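Local coordinates for protein chorismate mutase (Helicobacter pylori, PDB 6AL9) that probably catalyses the rearrangement of chorismate to prephenate, working as an all-helical dimer, at residues 51-54 / 55-58; 70-73 / 74-78; 14-17 / 18-22; 79-82 / 83-86. All coordinates share one frame; numbering follows the deposited sequence.

Interaction 1 (51-54 / 55-58). With PHB (p-hydroxybenzoic acid), chain E.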
loop_
_atom_site.group_PDB
_atom_site.type_symbol
_atom_site.label_atom_id
_atom_site.label_comp_id
_atom_site.label_asym_id
_atom_site.label_seq_id
_atom_site.Cartn_x
_atom_site.Cartn_y
_atom_site.Cartn_z
ATOM N N ARG B 51 7.650 -16.813 4.186
ATOM C CA ARG B 51 7.969 -15.789 3.218
ATOM C C ARG B 51 7.437 -14.396 3.631
ATOM O O ARG B 51 8.185 -13.408 3.574
ATOM C CB ARG B 51 7.426 -16.196 1.848
ATOM C CG ARG B 51 7.455 -15.120 0.757
ATOM C CD ARG B 51 8.859 -14.725 0.349
ATOM N NE ARG B 51 8.810 -13.731 -0.706
ATOM C CZ ARG B 51 9.769 -12.846 -0.957
ATOM N NH1 ARG B 51 10.876 -12.810 -0.228
ATOM N NH2 ARG B 51 9.606 -11.973 -1.935
ATOM N N GLU B 52 6.164 -14.326 4.052
ATOM C CA GLU B 52 5.564 -13.080 4.521
ATOM C C GLU B 52 6.398 -12.476 5.634
ATOM O O GLU B 52 6.634 -11.271 5.647
ATOM C CB GLU B 52 4.133 -13.305 5.022
ATOM C CG GLU B 52 3.119 -13.654 3.936
ATOM C CD GLU B 52 1.683 -13.696 4.448
ATOM O OE1 GLU B 52 1.465 -13.393 5.653
ATOM O OE2 GLU B 52 0.762 -14.046 3.641
ATOM N N GLN B 53 6.836 -13.306 6.573
ATOM C CA GLN B 53 7.578 -12.818 7.727
ATOM C C GLN B 53 8.996 -12.394 7.348
ATOM O O GLN B 53 9.499 -11.416 7.880
ATOM C CB GLN B 53 7.624 -13.863 8.832
ATOM C CG GLN B 53 6.441 -13.814 9.773
ATOM C CD GLN B 53 6.289 -12.480 10.508
ATOM O OE1 GLN B 53 7.170 -12.028 11.260
ATOM N NE2 GLN B 53 5.155 -11.862 10.311
ATOM N N GLU B 54 9.627 -13.118 6.431
ATOM C CA GLU B 54 10.866 -12.669 5.826
ATOM C C GLU B 54 10.756 -11.296 5.132
ATOM O O GLU B 54 11.632 -10.448 5.297
ATOM C CB GLU B 54 11.391 -13.731 4.849
ATOM C CG GLU B 54 11.984 -14.944 5.554
ATOM C CD GLU B 54 12.228 -16.130 4.622
ATOM O OE1 GLU B 54 11.652 -16.159 3.510
ATOM O OE2 GLU B 54 13.008 -17.046 5.002
ATOM N N ILE B 55 9.679 -11.065 4.377
ATOM C CA ILE B 55 9.443 -9.761 3.752
ATOM C C ILE B 55 9.399 -8.652 4.814
ATOM O O ILE B 55 10.169 -7.676 4.746
ATOM C CB ILE B 55 8.136 -9.757 2.897
ATOM C CG1 ILE B 55 8.347 -10.611 1.650
ATOM C CG2 ILE B 55 7.770 -8.348 2.477
ATOM C CD1 ILE B 55 7.148 -10.793 0.739
ATOM N N LEU B 56 8.531 -8.826 5.814
ATOM C CA LEU B 56 8.406 -7.845 6.905
ATOM C C LEU B 56 9.733 -7.590 7.633
ATOM O O LEU B 56 10.110 -6.443 7.857
ATOM C CB LEU B 56 7.309 -8.257 7.899
ATOM C CG LEU B 56 5.902 -7.896 7.397
ATOM C CD1 LEU B 56 4.776 -8.586 8.140
ATOM C CD2 LEU B 56 5.679 -6.395 7.461
ATOM N N LYS B 57 10.431 -8.661 7.994
ATOM C CA LYS B 57 11.715 -8.555 8.663
ATOM C C LYS B 57 12.655 -7.687 7.846
ATOM O O LYS B 57 13.191 -6.675 8.329
ATOM C CB LYS B 57 12.315 -9.952 8.861
ATOM C CG LYS B 57 12.590 -10.311 10.314
ATOM C CD LYS B 57 12.796 -11.817 10.502
ATOM C CE LYS B 57 11.466 -12.562 10.368
ATOM N NZ LYS B 57 11.581 -14.049 10.289
ATOM N N ARG B 58 12.844 -8.068 6.589
ATOM C CA ARG B 58 13.772 -7.342 5.730
ATOM C C ARG B 58 13.367 -5.851 5.661
ATOM O O ARG B 58 14.185 -4.971 5.957
ATOM C CB ARG B 58 13.817 -7.982 4.349
ATOM C CG ARG B 58 14.736 -7.294 3.352
ATOM C CD ARG B 58 14.607 -7.930 1.961
ATOM N NE ARG B 58 13.375 -7.559 1.255
ATOM C CZ ARG B 58 13.136 -6.378 0.683
ATOM N NH1 ARG B 58 14.033 -5.412 0.739
ATOM N NH2 ARG B 58 11.976 -6.152 0.069
HETATM C "C1'" PHB E . 3.604 -12.045 -1.992
HETATM O "O1'" PHB E . 4.527 -11.336 -1.539
HETATM O "O2'" PHB E . 3.153 -11.873 -3.149
HETATM C C1 PHB E . 3.036 -13.124 -1.114
HETATM C C2 PHB E . 1.726 -13.590 -1.288
HETATM C C3 PHB E . 1.219 -14.594 -0.462
HETATM C C4 PHB E . 2.026 -15.134 0.538
HETATM C C5 PHB E . 3.332 -14.672 0.707
HETATM C C6 PHB E . 3.836 -13.670 -0.114
HETATM O O4 PHB E . 1.550 -16.107 1.360
HETATM O O HOH W 1 12.173 -10.152 1.153
#
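E52 OE2 is gripped from two sides of the site: it accepts from p-hydroxybenzoic acid O4 at 3.2 Å and is salt-bridged to R84 NH2 of helix 69-93, so the buried oxygen has two partners. E52 CG presses on the ligand's C5 at 3.4 Å. Behind this group the backbone runs in regular helix, I55 N donating to R51 O at 2.9 Å, and the same carbonyl oxygen is touched by I55 CG1 at 3.4 Å. L56, K57 and R58 repeat the pattern, donating to E52, Q53 and E54.

R51 and I55 also meet through their side chains. R51 starts with CG trans to its backbone N (chi1 170°) and bends at CG (chi2 66°), which folds the guanidinium back over I55; CG1 of I55 lies 3.7 Å above the plane, over the centre of the group. The guanidinium end then faces D17 of the second subunit, to which NH2 is salt-bridged. Water 1 joins R51 NH1, by a weak bond, to R58 NE, where it sits in the guanidinium plane at 2.9 Å. R58 itself is held by N21 of the second subunit.

I55 CD1 comes within 3.5 Å of the ligand's carboxylate O1', a methyl-to-oxygen van der Waals approach. Such a helix, offering R51 CG, the E52 carboxylate and the I55 methyl to a small aromatic acid while reaching across to the partner subunit, lines a ligand pocket consistent with the active site of helical type II chorismate mutases.

Interaction 2 (70-73 / 74-78)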
loop_
_atom_site.group_PDB
_atom_site.type_symbol
_atom_site.label_atom_id
_atom_site.label_comp_id
_atom_site.label_asym_id
_atom_site.label_seq_id
_atom_site.Cartn_x
_atom_site.Cartn_y
_atom_site.Cartn_z
ATOM N N GLU B 70 4.952 -1.626 13.400
ATOM C CA GLU B 70 3.494 -1.641 13.502
ATOM C C GLU B 70 2.839 -1.212 12.189
ATOM O O GLU B 70 1.852 -1.807 11.755
ATOM C CB GLU B 70 3.010 -0.662 14.567
ATOM C CG GLU B 70 3.053 -1.146 15.991
ATOM C CD GLU B 70 2.497 -0.089 16.917
ATOM O OE1 GLU B 70 1.380 0.395 16.639
ATOM O OE2 GLU B 70 3.181 0.292 17.885
ATOM N N ILE B 71 3.372 -0.151 11.595
ATOM C CA ILE B 71 2.788 0.450 10.395
ATOM C C ILE B 71 2.990 -0.468 9.185
ATOM O O ILE B 71 2.096 -0.592 8.358
ATOM C CB ILE B 71 3.408 1.841 10.097
ATOM C CG1 ILE B 71 2.997 2.854 11.174
ATOM C CG2 ILE B 71 2.981 2.337 8.727
ATOM C CD1 ILE B 71 3.713 4.199 11.085
ATOM N N LEU B 72 4.163 -1.103 9.094
ATOM C CA LEU B 72 4.456 -2.082 8.036
ATOM C C LEU B 72 3.581 -3.314 8.185
ATOM O O LEU B 72 3.045 -3.800 7.188
ATOM C CB LEU B 72 5.934 -2.481 8.012
ATOM C CG LEU B 72 6.896 -1.490 7.336
ATOM C CD1 LEU B 72 8.338 -1.670 7.782
ATOM C CD2 LEU B 72 6.806 -1.573 5.825
ATOM N N THR B 73 3.443 -3.805 9.419
ATOM C CA THR B 73 2.621 -4.974 9.702
ATOM C C THR B 73 1.180 -4.724 9.246
ATOM O O THR B 73 0.608 -5.535 8.544
ATOM C CB THR B 73 2.661 -5.359 11.213
ATOM O OG1 THR B 73 3.979 -5.810 11.576
ATOM C CG2 THR B 73 1.670 -6.474 11.520
ATOM N N GLY B 74 0.614 -3.576 9.585
ATOM C CA GLY B 74 -0.732 -3.257 9.141
ATOM C C GLY B 74 -0.805 -3.127 7.633
ATOM O O GLY B 74 -1.639 -3.754 6.978
ATOM N N PHE B 75 0.062 -2.299 7.076
ATOM C CA PHE B 75 0.121 -2.179 5.641
ATOM C C PHE B 75 0.171 -3.551 4.918
ATOM O O PHE B 75 -0.642 -3.845 4.029
ATOM C CB PHE B 75 1.322 -1.337 5.244
ATOM C CG PHE B 75 1.340 -0.959 3.785
ATOM C CD1 PHE B 75 0.354 -0.150 3.261
ATOM C CD2 PHE B 75 2.346 -1.413 2.950
ATOM C CE1 PHE B 75 0.372 0.229 1.919
ATOM C CE2 PHE B 75 2.366 -1.060 1.615
ATOM C CZ PHE B 75 1.379 -0.230 1.091
ATOM N N TYR B 76 1.140 -4.383 5.292
ATOM C CA TYR B 76 1.376 -5.610 4.550
ATOM C C TYR B 76 0.407 -6.698 4.878
ATOM O O TYR B 76 0.207 -7.567 4.075
ATOM C CB TYR B 76 2.828 -6.083 4.650
ATOM C CG TYR B 76 3.664 -5.469 3.544
ATOM C CD1 TYR B 76 3.636 -5.993 2.259
ATOM C CD2 TYR B 76 4.406 -4.313 3.763
ATOM C CE1 TYR B 76 4.361 -5.425 1.240
ATOM C CE2 TYR B 76 5.135 -3.743 2.748
ATOM C CZ TYR B 76 5.102 -4.310 1.497
ATOM O OH TYR B 76 5.816 -3.742 0.478
ATOM N N THR B 77 -0.223 -6.648 6.045
ATOM C CA THR B 77 -1.285 -7.612 6.338
ATOM C C THR B 77 -2.331 -7.514 5.237
ATOM O O THR B 77 -2.777 -8.521 4.689
ATOM C CB THR B 77 -1.936 -7.412 7.730
ATOM O OG1 THR B 77 -0.983 -7.728 8.776
ATOM C CG2 THR B 77 -3.144 -8.366 7.869
ATOM N N GLU B 78 -2.679 -6.277 4.881
ATOM C CA GLU B 78 -3.672 -6.027 3.854
ATOM C C GLU B 78 -3.145 -6.397 2.470
ATOM O O GLU B 78 -3.838 -7.093 1.693
ATOM C CB GLU B 78 -4.080 -4.564 3.896
ATOM C CG GLU B 78 -5.133 -4.167 2.887
ATOM C CD GLU B 78 -6.444 -4.921 3.049
ATOM O OE1 GLU B 78 -7.221 -4.948 2.070
ATOM O OE2 GLU B 78 -6.714 -5.469 4.142
#
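A chi1 of -68° at T77 turns OG1 beside its own backbone N and back along the helix, so that the hydroxyl donates to T73 O at 2.7 Å. The backbone N of T77 donates to the same oxygen at 2.9 Å. The two donors arrive from opposite faces of the carbonyl plane, with OG1 standing 40° out of it, above the plane rather than on a lone pair. T73 uses its own hydroxyl in the same fashion, with OG1 bound to G69 O one turn earlier.

One step round the helix, L72 and Y76 run side by side and point the same way. L72 CD2 rests against Y76 CE2 at 4.1 Å, and L72 O, which also accepts the Y76 N-H at 2.8 Å, lies in the ring plane at its edge, 3.7 Å from CD2 of Y76. Both side chains continue onto L56 of helix 49-61, and Y76 OH bonds weakly to D20 of the second subunit. F75 leads in another direction, its ring meeting F75 of the second subunit with the planes about 60° apart. G74, bonded through its N to E70 O at 3.1 Å, has no side chain, and the same position in the second subunit receives E78 of this one.

The chemistry implies that the T73 and T77 hydroxyls are satisfied by carbonyls of their own helix, whereas Y76 turns its hydroxyl to the partner subunit.

Interaction 3 (14-17 / 18-22)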
loop_
_atom_site.group_PDB
_atom_site.type_symbol
_atom_site.label_atom_id
_atom_site.label_comp_id
_atom_site.label_asym_id
_atom_site.label_seq_id
_atom_site.Cartn_x
_atom_site.Cartn_y
_atom_site.Cartn_z
ATOM N N ALA B 14 -2.309 17.309 -4.266
ATOM C CA ALA B 14 -1.826 16.859 -5.564
ATOM C C ALA B 14 -0.637 15.920 -5.374
ATOM O O ALA B 14 -0.446 15.012 -6.155
ATOM C CB ALA B 14 -1.457 18.023 -6.474
ATOM N N GLU B 15 0.167 16.133 -4.354
ATOM C CA GLU B 15 1.326 15.294 -4.149
ATOM C C GLU B 15 0.936 13.897 -3.662
ATOM O O GLU B 15 1.418 12.880 -4.181
ATOM C CB GLU B 15 2.282 15.962 -3.173
ATOM C CG GLU B 15 3.001 17.142 -3.815
ATOM C CD GLU B 15 4.387 17.405 -3.264
ATOM O OE1 GLU B 15 5.097 16.423 -2.966
ATOM O OE2 GLU B 15 4.758 18.599 -3.151
ATOM N N ILE B 16 0.055 13.865 -2.662
ATOM C CA ILE B 16 -0.692 12.631 -2.319
ATOM C C ILE B 16 -1.228 11.900 -3.562
ATOM O O ILE B 16 -1.017 10.717 -3.720
ATOM C CB ILE B 16 -1.899 12.961 -1.421
ATOM C CG1 ILE B 16 -1.432 13.460 -0.049
ATOM C CG2 ILE B 16 -2.860 11.792 -1.307
ATOM C CD1 ILE B 16 -0.820 12.434 0.870
ATOM N N ASP B 17 -1.899 12.623 -4.444
ATOM C CA ASP B 17 -2.498 12.044 -5.656
ATOM C C ASP B 17 -1.447 11.371 -6.539
ATOM O O ASP B 17 -1.670 10.297 -7.107
ATOM C CB ASP B 17 -3.198 13.151 -6.492
ATOM C CG ASP B 17 -4.505 13.655 -5.887
ATOM O OD1 ASP B 17 -5.027 13.115 -4.876
ATOM O OD2 ASP B 17 -5.032 14.626 -6.457
ATOM N N ALA B 18 -0.301 12.027 -6.699
ATOM C CA ALA B 18 0.803 11.457 -7.494
ATOM C C ALA B 18 1.331 10.205 -6.818
ATOM O O ALA B 18 1.669 9.229 -7.487
ATOM C CB ALA B 18 1.937 12.469 -7.659
ATOM N N LEU B 19 1.413 10.256 -5.496
ATOM C CA LEU B 19 1.783 9.092 -4.690
ATOM C C LEU B 19 0.819 7.954 -4.907
ATOM O O LEU B 19 1.224 6.831 -5.113
ATOM C CB LEU B 19 1.820 9.447 -3.202
ATOM C CG LEU B 19 3.236 9.827 -2.756
ATOM C CD1 LEU B 19 3.247 10.678 -1.507
ATOM C CD2 LEU B 19 4.047 8.570 -2.518
ATOM N N ASP B 20 -0.462 8.271 -4.889
ATOM C CA ASP B 20 -1.475 7.264 -5.039
ATOM C C ASP B 20 -1.508 6.635 -6.425
ATOM O O ASP B 20 -1.764 5.466 -6.526
ATOM C CB ASP B 20 -2.841 7.803 -4.648
ATOM C CG ASP B 20 -2.986 7.974 -3.145
ATOM O OD1 ASP B 20 -2.258 7.283 -2.401
ATOM O OD2 ASP B 20 -3.838 8.780 -2.699
ATOM N N ASN B 21 -1.233 7.389 -7.482
ATOM C CA ASN B 21 -1.030 6.810 -8.833
ATOM C C ASN B 21 0.107 5.808 -8.858
ATOM O O ASN B 21 -0.042 4.703 -9.367
ATOM C CB ASN B 21 -0.706 7.895 -9.863
ATOM C CG ASN B 21 -1.900 8.817 -10.175
ATOM O OD1 ASN B 21 -3.030 8.632 -9.717
ATOM N ND2 ASN B 21 -1.625 9.827 -10.950
ATOM N N GLU B 22 1.246 6.184 -8.300
ATOM C CA GLU B 22 2.389 5.285 -8.233
ATOM C C GLU B 22 2.134 4.054 -7.351
ATOM O O GLU B 22 2.476 2.938 -7.703
ATOM C CB GLU B 22 3.618 6.036 -7.723
ATOM C CG GLU B 22 4.141 7.063 -8.718
ATOM C CD GLU B 22 5.516 7.608 -8.345
ATOM O OE1 GLU B 22 5.603 8.827 -8.048
ATOM O OE2 GLU B 22 6.502 6.821 -8.349
HETATM O O HOH W 2 -5.179 10.162 -4.480
#
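D20 N binds I16 O at 2.8 Å, and water 2 adds a second, side-chain link across this turn: it donates to D20 OD2 at 2.6 Å and to D17 OD1 at 3.0 Å. The two carboxylates stay apart, with D17 OD1 and D20 OD2 separated by 5.0 Å. Their like charges are probably offset by the partner subunit, where R51 is salt-bridged to D17 and R30 to D20, and Y76 OH adds a hydrogen bond to D20 OD1. N21 joins the same row through R58 of that subunit.

Packing is lighter. I16 and D20 lie alongside each other, and I16 CG2 approaches D20 OD2 at 3.5 Å. L19 CB abuts I16 O at 3.2 Å. I16 also borders a bound prephenate, its side chain about 4 Å away.

This turn of helix 9-41, in a region predicted to form a coiled coil, faces the second subunit along one side: E15, I16 and L19 pack on I33 of that subunit's helix 9-41, the polar row of D17, D20 and N21 meets its helix 49-61 where D17 binds R51 and N21 binds R58, and D20 reaches its helix 69-93 at Y76.

Interaction 4 (79-82 / 83-86). With PHB (p-hydroxybenzoic acid), chain E.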
loop_
_atom_site.group_PDB
_atom_site.type_symbol
_atom_site.label_atom_id
_atom_site.label_comp_id
_atom_site.label_asym_id
_atom_site.label_seq_id
_atom_site.Cartn_x
_atom_site.Cartn_y
_atom_site.Cartn_z
ATOM N N VAL B 79 -1.933 -5.939 2.173
ATOM C CA VAL B 79 -1.257 -6.325 0.944
ATOM C C VAL B 79 -1.172 -7.840 0.717
ATOM O O VAL B 79 -1.426 -8.324 -0.398
ATOM C CB VAL B 79 0.157 -5.718 0.867
ATOM C CG1 VAL B 79 0.909 -6.249 -0.344
ATOM C CG2 VAL B 79 0.056 -4.210 0.760
ATOM N N PHE B 80 -0.805 -8.590 1.753
ATOM C CA PHE B 80 -0.719 -10.046 1.658
ATOM C C PHE B 80 -2.115 -10.662 1.512
ATOM O O PHE B 80 -2.269 -11.602 0.732
ATOM C CB PHE B 80 -0.028 -10.683 2.879
ATOM C CG PHE B 80 1.447 -10.336 3.043
ATOM C CD1 PHE B 80 2.281 -10.184 1.966
ATOM C CD2 PHE B 80 1.973 -10.156 4.295
ATOM C CE1 PHE B 80 3.605 -9.865 2.131
ATOM C CE2 PHE B 80 3.298 -9.840 4.474
ATOM C CZ PHE B 80 4.114 -9.686 3.388
ATOM N N LYS B 81 -3.111 -10.151 2.246
ATOM C CA LYS B 81 -4.522 -10.533 2.004
ATOM C C LYS B 81 -4.963 -10.285 0.574
ATOM O O LYS B 81 -5.529 -11.166 -0.049
ATOM C CB LYS B 81 -5.498 -9.828 2.954
ATOM C CG LYS B 81 -5.499 -10.464 4.330
ATOM C CD LYS B 81 -6.615 -9.958 5.227
ATOM C CE LYS B 81 -6.397 -10.411 6.674
ATOM N NZ LYS B 81 -6.806 -9.345 7.644
ATOM N N ILE B 82 -4.727 -9.080 0.071
ATOM C CA ILE B 82 -5.091 -8.784 -1.290
ATOM C C ILE B 82 -4.409 -9.739 -2.280
ATOM O O ILE B 82 -5.048 -10.310 -3.148
ATOM C CB ILE B 82 -4.698 -7.366 -1.670
ATOM C CG1 ILE B 82 -5.663 -6.358 -1.046
ATOM C CG2 ILE B 82 -4.709 -7.216 -3.190
ATOM C CD1 ILE B 82 -5.122 -4.948 -1.129
ATOM N N SER B 83 -3.106 -9.898 -2.131
ATOM C CA SER B 83 -2.320 -10.804 -2.976
ATOM C C SER B 83 -2.753 -12.276 -2.905
ATOM O O SER B 83 -2.829 -12.950 -3.939
ATOM C CB SER B 83 -0.837 -10.664 -2.623
ATOM O OG SER B 83 -0.029 -11.480 -3.451
ATOM N N ARG B 84 -3.030 -12.756 -1.694
ATOM C CA ARG B 84 -3.462 -14.141 -1.453
ATOM C C ARG B 84 -4.806 -14.444 -2.103
ATOM O O ARG B 84 -4.940 -15.426 -2.834
ATOM C CB ARG B 84 -3.607 -14.410 0.051
ATOM C CG ARG B 84 -2.717 -15.495 0.601
ATOM C CD ARG B 84 -3.018 -15.762 2.071
ATOM N NE ARG B 84 -2.170 -14.926 2.902
ATOM C CZ ARG B 84 -2.607 -14.086 3.845
ATOM N NH1 ARG B 84 -3.909 -13.981 4.115
ATOM N NH2 ARG B 84 -1.735 -13.347 4.531
ATOM N N LYS B 85 -5.809 -13.627 -1.793
ATOM C CA LYS B 85 -7.135 -13.766 -2.400
ATOM C C LYS B 85 -7.065 -13.709 -3.939
ATOM O O LYS B 85 -7.728 -14.480 -4.635
ATOM C CB LYS B 85 -8.081 -12.679 -1.878
ATOM C CG LYS B 85 -8.830 -13.063 -0.592
ATOM C CD LYS B 85 -9.074 -11.899 0.370
ATOM C CE LYS B 85 -9.606 -10.656 -0.359
ATOM N NZ LYS B 85 -10.499 -9.764 0.444
ATOM N N PHE B 86 -6.261 -12.789 -4.460
ATOM C CA PHE B 86 -6.143 -12.622 -5.895
ATOM C C PHE B 86 -5.611 -13.907 -6.555
ATOM O O PHE B 86 -6.177 -14.385 -7.554
ATOM C CB PHE B 86 -5.249 -11.423 -6.209
ATOM C CG PHE B 86 -4.830 -11.344 -7.643
ATOM C CD1 PHE B 86 -5.754 -11.058 -8.627
ATOM C CD2 PHE B 86 -3.509 -11.556 -8.004
ATOM C CE1 PHE B 86 -5.366 -10.991 -9.948
ATOM C CE2 PHE B 86 -3.117 -11.482 -9.324
ATOM C CZ PHE B 86 -4.040 -11.198 -10.293
HETATM C "C1'" PHB E . 3.604 -12.045 -1.992
HETATM O "O1'" PHB E . 4.527 -11.336 -1.539
HETATM O "O2'" PHB E . 3.153 -11.873 -3.149
HETATM C C1 PHB E . 3.036 -13.124 -1.114
HETATM C C2 PHB E . 1.726 -13.590 -1.288
HETATM C C3 PHB E . 1.219 -14.594 -0.462
HETATM C C4 PHB E . 2.026 -15.134 0.538
HETATM C C5 PHB E . 3.332 -14.672 0.707
HETATM C C6 PHB E . 3.836 -13.670 -0.114
HETATM O O4 PHB E . 1.550 -16.107 1.360
#
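R84 leaves the helix with CB 3.2 Å from F80 O, the oxygen that also accepts its backbone N-H at 2.8 Å. CG passes on toward C3 of p-hydroxybenzoic acid, 4.2 Å away, before a bend at chi3 (-91°) carries the chain back along the helix. The guanidinium therefore lies over the backbone of the preceding turn: F80 O is 3.9 Å from its plane, over the centre. Of the terminal nitrogens, NH1 comes within 3.9 Å of K81 CG, and NH2 lies 3.6 Å from F80 CB on its way to E52, its salt-bridge partner on helix 49-61. Ligand O4 sits at the guanidinium's edge, near its plane.

S83, on the next position back, works at the other end of the ligand. Its OG, trans to the backbone N (chi1 -178°), donates to O2' of the carboxylate at 3.2 Å; R30 NH2 and the backbone N of C48 also bind the ligand. The F80 ring packs on E52, I55 and L56, and CE1 approaches ligand O1' at 4.1 Å. Helix 69-93 here forms one wall of the ligand pocket, consistent with the active site of type II chorismate mutases, with arginine, serine and phenylalanine spaced along its ligand-facing side.

In the fold
Along the chain the order is interaction 3, 1, 2, 4, on helix 9-41, helix 49-61 and, for the last two, helix 69-93. Interactions 1, 2 and 4 cluster, with centres 11 to 15 Å apart: helix 49-61 packs on helix 69-93 through L56, which touches interaction 2 directly, and meets interaction 4 beside the ligand that both contact. Interaction 3 lies on the opposite side of the chain's centre from interaction 1, the centres about 26 Å apart; it is 20 and 22 Å from interactions 2 and 4. It instead meets the second subunit's copies of 51-58 and 74-78, consistent with pockets built from both subunits, as in other helical chorismate mutases.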